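Local coordinates for cryptochrome DASH, chloroplastic/mitochondrial (Arabidopsis thaliana, PDB 2J4D), which repairs cyclobutane pyrimidine dimers in single-stranded DNA as a photolyase carrying FAD and a folate antenna, and may also serve as a photoreceptor, at residues R258-E261 against Y262-K266; Q307-K311 against E312-N316. All coordinates share one frame; numbering follows the deposited sequence.

Overall arrangement
Both contacts form toward the C-terminal parts of helices, helix 252-265 in contact 1 and helix 299-312 in contact 2, and their centres lie about 13 Å apart. Contact 1 is partly buried, with the Tyr-262 side chain about 6 Å from the bound FAD; contact 2 is a surface contact, whose Tyr-309 side chain lies about 14 Å from the cofactor. The first combines a salt bridge between Arg-258 and Glu-261 with a pi-type widening of the backbone, while the second pairs a long ion pair with a CH-pi contact on a tyrosine. The two helices are joined directly, for Trp-264 and Tyr-309 meet edge-to-face.

Contact 1 of 2, residues R258-E261 against Y262-K266; sequences RVFE and YFWKK
Arg-258 and Val-259 each accept an ordinary i to i+4 helical bond, from Tyr-262 N and Phe-263 N. The pattern then widens. Phe-260 O takes both Trp-264 N (2.8 Å) and Lys-265 N (3.0 Å), which arrive from opposite faces of its carbonyl plane. One residue on, Glu-261 O is bonded by Lys-266 N at 2.9 Å. The bonds from Lys-265 N and Lys-266 N are both i to i+5 and together mark a pi-type widening.

On one flank the Arg-258 chain turns about CB-CG (chi2 55°), and its guanidinium has Tyr-262 CB over one face. NH2 comes within 3.4 Å of Tyr-262 CD1, with guanidinium and ring planes 36° apart. NH1 donates to Glu-261 OE1 (2.8 Å, N-H...O 151°), in the guanidinium plane but tilted out of the carboxylate plane, on the anti side of OE1: a salt bridge one turn along. NE donates to Thr-286 O, and NH2 makes weak hydrogen bonds to Pro-282 O and Ser-285 O. An alanine here would remove the guanidinium, which would probably leave Glu-261 OE1 without this charged mate and Tyr-262 without its neighbour along CB and CD1.

Glu-261 OE2 is bonded by Ala-9 N and also receives a water that accepts from Lys-265 NZ, linking carboxylate and ammonium indirectly. Elsewhere, Val-259 CG1 sits over a face of the Phe-263 ring, 4.0 Å from CD2. The Phe-260 ring bears with CD1 on Trp-264 CB (4.0 Å) and with CE2 on Lys-265 CB, while Trp-264 NE1 is bonded to Glu-305 of helix 299-312.

The arrangement is a pi-type widening toward the C-terminal part of helix 252-265, beside the photolyase FAD site: the Tyr-262 side chain is about 3 Å from that of Tyr-272, which by similarity binds FAD.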
# COMPACT_ATOMS: atom_id res chain seq x y z
N ARG A 258 3.28 14.39 -2.84
CA ARG A 258 3.45 14.21 -1.40
C ARG A 258 4.92 14.03 -1.03
O ARG A 258 5.36 14.48 0.03
CB ARG A 258 2.62 13.01 -0.91
CG ARG A 258 2.80 12.66 0.58
CD ARG A 258 2.52 13.85 1.52
NE ARG A 258 2.83 13.49 2.90
CZ ARG A 258 2.68 14.29 3.95
NH1 ARG A 258 2.20 15.52 3.81
NH2 ARG A 258 3.00 13.84 5.16
N VAL A 259 5.69 13.36 -1.90
CA VAL A 259 7.11 13.19 -1.63
C VAL A 259 7.73 14.60 -1.63
O VAL A 259 8.51 14.96 -0.75
CB VAL A 259 7.80 12.31 -2.71
CG1 VAL A 259 9.31 12.35 -2.53
CG2 VAL A 259 7.34 10.86 -2.57
N PHE A 260 7.35 15.40 -2.62
CA PHE A 260 7.85 16.77 -2.70
C PHE A 260 7.41 17.57 -1.47
O PHE A 260 8.21 18.26 -0.84
CB PHE A 260 7.29 17.44 -3.96
CG PHE A 260 7.49 18.92 -4.00
CD1 PHE A 260 8.74 19.47 -4.28
CD2 PHE A 260 6.42 19.78 -3.73
CE1 PHE A 260 8.93 20.85 -4.29
CE2 PHE A 260 6.60 21.16 -3.74
CZ PHE A 260 7.85 21.70 -4.02
N GLU A 261 6.14 17.45 -1.13
CA GLU A 261 5.58 18.18 0.01
C GLU A 261 6.24 17.88 1.35
O GLU A 261 6.62 18.80 2.10
CB GLU A 261 4.08 17.90 0.10
CG GLU A 261 3.39 18.63 1.24
CD GLU A 261 1.90 18.34 1.26
OE1 GLU A 261 1.50 17.25 1.74
OE2 GLU A 261 1.13 19.20 0.78
N TYR A 262 6.39 16.60 1.66
CA TYR A 262 6.97 16.17 2.93
C TYR A 262 8.47 16.43 3.00
O TYR A 262 8.97 16.95 4.00
CB TYR A 262 6.69 14.69 3.15
CG TYR A 262 7.06 14.22 4.54
CD1 TYR A 262 6.32 14.63 5.65
CD2 TYR A 262 8.18 13.41 4.75
CE1 TYR A 262 6.70 14.25 6.95
CE2 TYR A 262 8.56 13.03 6.04
CZ TYR A 262 7.81 13.46 7.13
OH TYR A 262 8.20 13.12 8.40
N PHE A 263 9.19 16.06 1.95
CA PHE A 263 10.63 16.23 1.91
C PHE A 263 11.10 17.67 1.72
O PHE A 263 11.85 18.21 2.54
CB PHE A 263 11.25 15.43 0.75
CG PHE A 263 11.38 13.96 1.01
CD1 PHE A 263 10.74 13.36 2.09
CD2 PHE A 263 12.12 13.16 0.15
CE1 PHE A 263 10.84 11.98 2.31
CE2 PHE A 263 12.23 11.78 0.35
CZ PHE A 263 11.58 11.19 1.44
N TRP A 264 10.63 18.28 0.64
CA TRP A 264 11.09 19.60 0.26
C TRP A 264 10.32 20.83 0.71
O TRP A 264 10.88 21.69 1.40
CB TRP A 264 11.28 19.62 -1.25
CG TRP A 264 12.16 18.48 -1.73
CD1 TRP A 264 11.75 17.27 -2.24
CD2 TRP A 264 13.59 18.42 -1.69
NE1 TRP A 264 12.84 16.47 -2.52
CE2 TRP A 264 13.99 17.16 -2.19
CE3 TRP A 264 14.59 19.33 -1.28
CZ2 TRP A 264 15.33 16.77 -2.28
CZ3 TRP A 264 15.93 18.94 -1.37
CH2 TRP A 264 16.29 17.67 -1.87
N LYS A 265 9.06 20.94 0.31
CA LYS A 265 8.27 22.11 0.68
C LYS A 265 8.20 22.32 2.19
O LYS A 265 8.47 23.41 2.69
CB LYS A 265 6.86 22.01 0.10
CG LYS A 265 6.03 23.26 0.37
CD LYS A 265 4.65 23.16 -0.25
CE LYS A 265 3.78 24.33 0.19
NZ LYS A 265 2.40 24.23 -0.36
N LYS A 266 7.85 21.27 2.92
CA LYS A 266 7.75 21.35 4.36
C LYS A 266 9.04 21.02 5.09
O LYS A 266 9.16 21.28 6.29
CB LYS A 266 6.61 20.46 4.87
CG LYS A 266 5.24 20.96 4.46
CD LYS A 266 4.14 20.05 4.96
CE LYS A 266 2.80 20.75 4.89
NZ LYS A 266 2.84 21.97 5.75
O HOH W 1 1.53 21.89 1.15

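Contact 2 of 2, residues Q307-K311 against E312-N316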
# COMPACT_ATOMS: atom_id res chain seq x y z
N GLN A 307 18.50 10.74 -1.15
CA GLN A 307 19.91 11.00 -1.41
C GLN A 307 20.12 12.47 -1.75
O GLN A 307 21.07 13.10 -1.28
CB GLN A 307 20.41 10.17 -2.59
CG GLN A 307 20.60 8.68 -2.33
CD GLN A 307 21.08 7.97 -3.58
OE1 GLN A 307 20.41 7.99 -4.63
NE2 GLN A 307 22.25 7.34 -3.49
N ARG A 308 19.24 13.00 -2.59
CA ARG A 308 19.36 14.40 -2.97
C ARG A 308 19.15 15.30 -1.76
O ARG A 308 19.85 16.31 -1.59
CB ARG A 308 18.36 14.75 -4.08
CG ARG A 308 18.65 16.13 -4.68
CD ARG A 308 17.96 16.38 -6.01
NE ARG A 308 16.59 16.87 -5.85
CZ ARG A 308 15.52 16.10 -5.90
NH1 ARG A 308 15.65 14.80 -6.10
NH2 ARG A 308 14.31 16.63 -5.73
N TYR A 309 18.20 14.93 -0.90
CA TYR A 309 17.93 15.71 0.30
C TYR A 309 19.16 15.73 1.20
O TYR A 309 19.56 16.80 1.70
CB TYR A 309 16.76 15.10 1.07
CG TYR A 309 16.31 15.90 2.28
CD1 TYR A 309 15.27 16.83 2.18
CD2 TYR A 309 16.89 15.70 3.53
CE1 TYR A 309 14.82 17.54 3.30
CE2 TYR A 309 16.46 16.40 4.65
CZ TYR A 309 15.42 17.31 4.53
OH TYR A 309 14.96 17.98 5.65
N GLU A 310 19.77 14.57 1.39
CA GLU A 310 20.95 14.47 2.24
C GLU A 310 22.10 15.31 1.71
O GLU A 310 22.86 15.89 2.49
CB GLU A 310 21.40 13.01 2.39
CG GLU A 310 20.38 12.12 3.10
CD GLU A 310 20.99 10.85 3.63
OE1 GLU A 310 21.90 10.29 2.97
OE2 GLU A 310 20.55 10.39 4.71
N LYS A 311 22.22 15.40 0.39
CA LYS A 311 23.29 16.18 -0.23
C LYS A 311 23.03 17.69 -0.17
O LYS A 311 23.92 18.47 0.16
CB LYS A 311 23.46 15.77 -1.69
CG LYS A 311 24.52 16.57 -2.46
CD LYS A 311 24.58 16.14 -3.93
CE LYS A 311 25.72 16.82 -4.68
NZ LYS A 311 25.56 18.31 -4.77
N GLU A 312 21.80 18.09 -0.47
CA GLU A 312 21.46 19.50 -0.50
C GLU A 312 21.08 20.12 0.84
O GLU A 312 21.34 21.31 1.07
CB GLU A 312 20.33 19.72 -1.50
CG GLU A 312 20.72 19.42 -2.95
CD GLU A 312 19.53 19.56 -3.90
OE1 GLU A 312 18.46 20.01 -3.44
OE2 GLU A 312 19.67 19.22 -5.09
N ARG A 313 20.45 19.35 1.72
CA ARG A 313 20.04 19.92 2.99
C ARG A 313 20.71 19.31 4.20
O ARG A 313 21.63 19.89 4.76
CB ARG A 313 18.51 19.87 3.11
CG ARG A 313 17.81 20.70 2.03
CD ARG A 313 16.31 20.75 2.22
NE ARG A 313 15.67 21.64 1.25
CZ ARG A 313 14.36 21.90 1.23
NH1 ARG A 313 13.55 21.35 2.12
NH2 ARG A 313 13.86 22.71 0.31
N VAL A 314 20.25 18.13 4.62
CA VAL A 314 20.85 17.50 5.78
C VAL A 314 20.77 15.98 5.76
O VAL A 314 19.82 15.39 5.24
CB VAL A 314 20.21 18.03 7.09
CG1 VAL A 314 18.71 18.07 6.96
CG2 VAL A 314 20.61 17.15 8.26
N ALA A 315 21.79 15.36 6.32
CA ALA A 315 21.85 13.92 6.44
C ALA A 315 21.94 13.63 7.93
O ALA A 315 22.87 14.09 8.60
CB ALA A 315 23.07 13.38 5.72
N ASN A 316 20.96 12.90 8.46
CA ASN A 316 20.98 12.57 9.88
C ASN A 316 20.23 11.28 10.15
O ASN A 316 19.99 10.50 9.23
CB ASN A 316 20.39 13.71 10.72
CG ASN A 316 18.92 13.98 10.41
OD1 ASN A 316 18.22 13.14 9.85
ND2 ASN A 316 18.44 15.16 10.80
O HOH W 2 21.87 9.54 7.30
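Arg-313 lies across Tyr-309, four residues back, its chain at about a right angle to the tyrosine. Its CB stands over the centre of the ring, 4.2 Å from the centroid and 8° off the normal, which meets the definition of a CH-pi contact. From CG to NE the chain runs extended, bringing CD to 3.7 Å from Tyr-309 CE1. At the tip NH1 passes beyond the ring, with Trp-264 O as hydrogen-bond acceptor and Asp-267 as salt-bridge partner; Asp-267 also bonds the Tyr-309 hydroxyl.

Val-314 approaches the same ring elsewhere: CG1 touches CE2 at 3.6 Å, and its carbonyl O lies at the ring edge. That buried oxygen has no hydrogen-bond partner in the model, but meets Glu-310 CA in a CA-H...O contact of 3.3 Å. Tyr-309 O accepts Arg-313 N (2.7 Å) and, weakly, Val-314 N. Farther back, Glu-312 OE2 rests against Arg-308 CG and CD, in a long ion pair with NE (3.9 Å), while NH1 salt-bridges Glu-305.

Water joins Glu-310 OE2, also hydrogen-bonded to Thr-319 OG1, to Asn-316 O. Asn-316 OD1 caps Thr-319 N, closing the short loop between helices 299-312 and 317-339 with the second helix's N-cap.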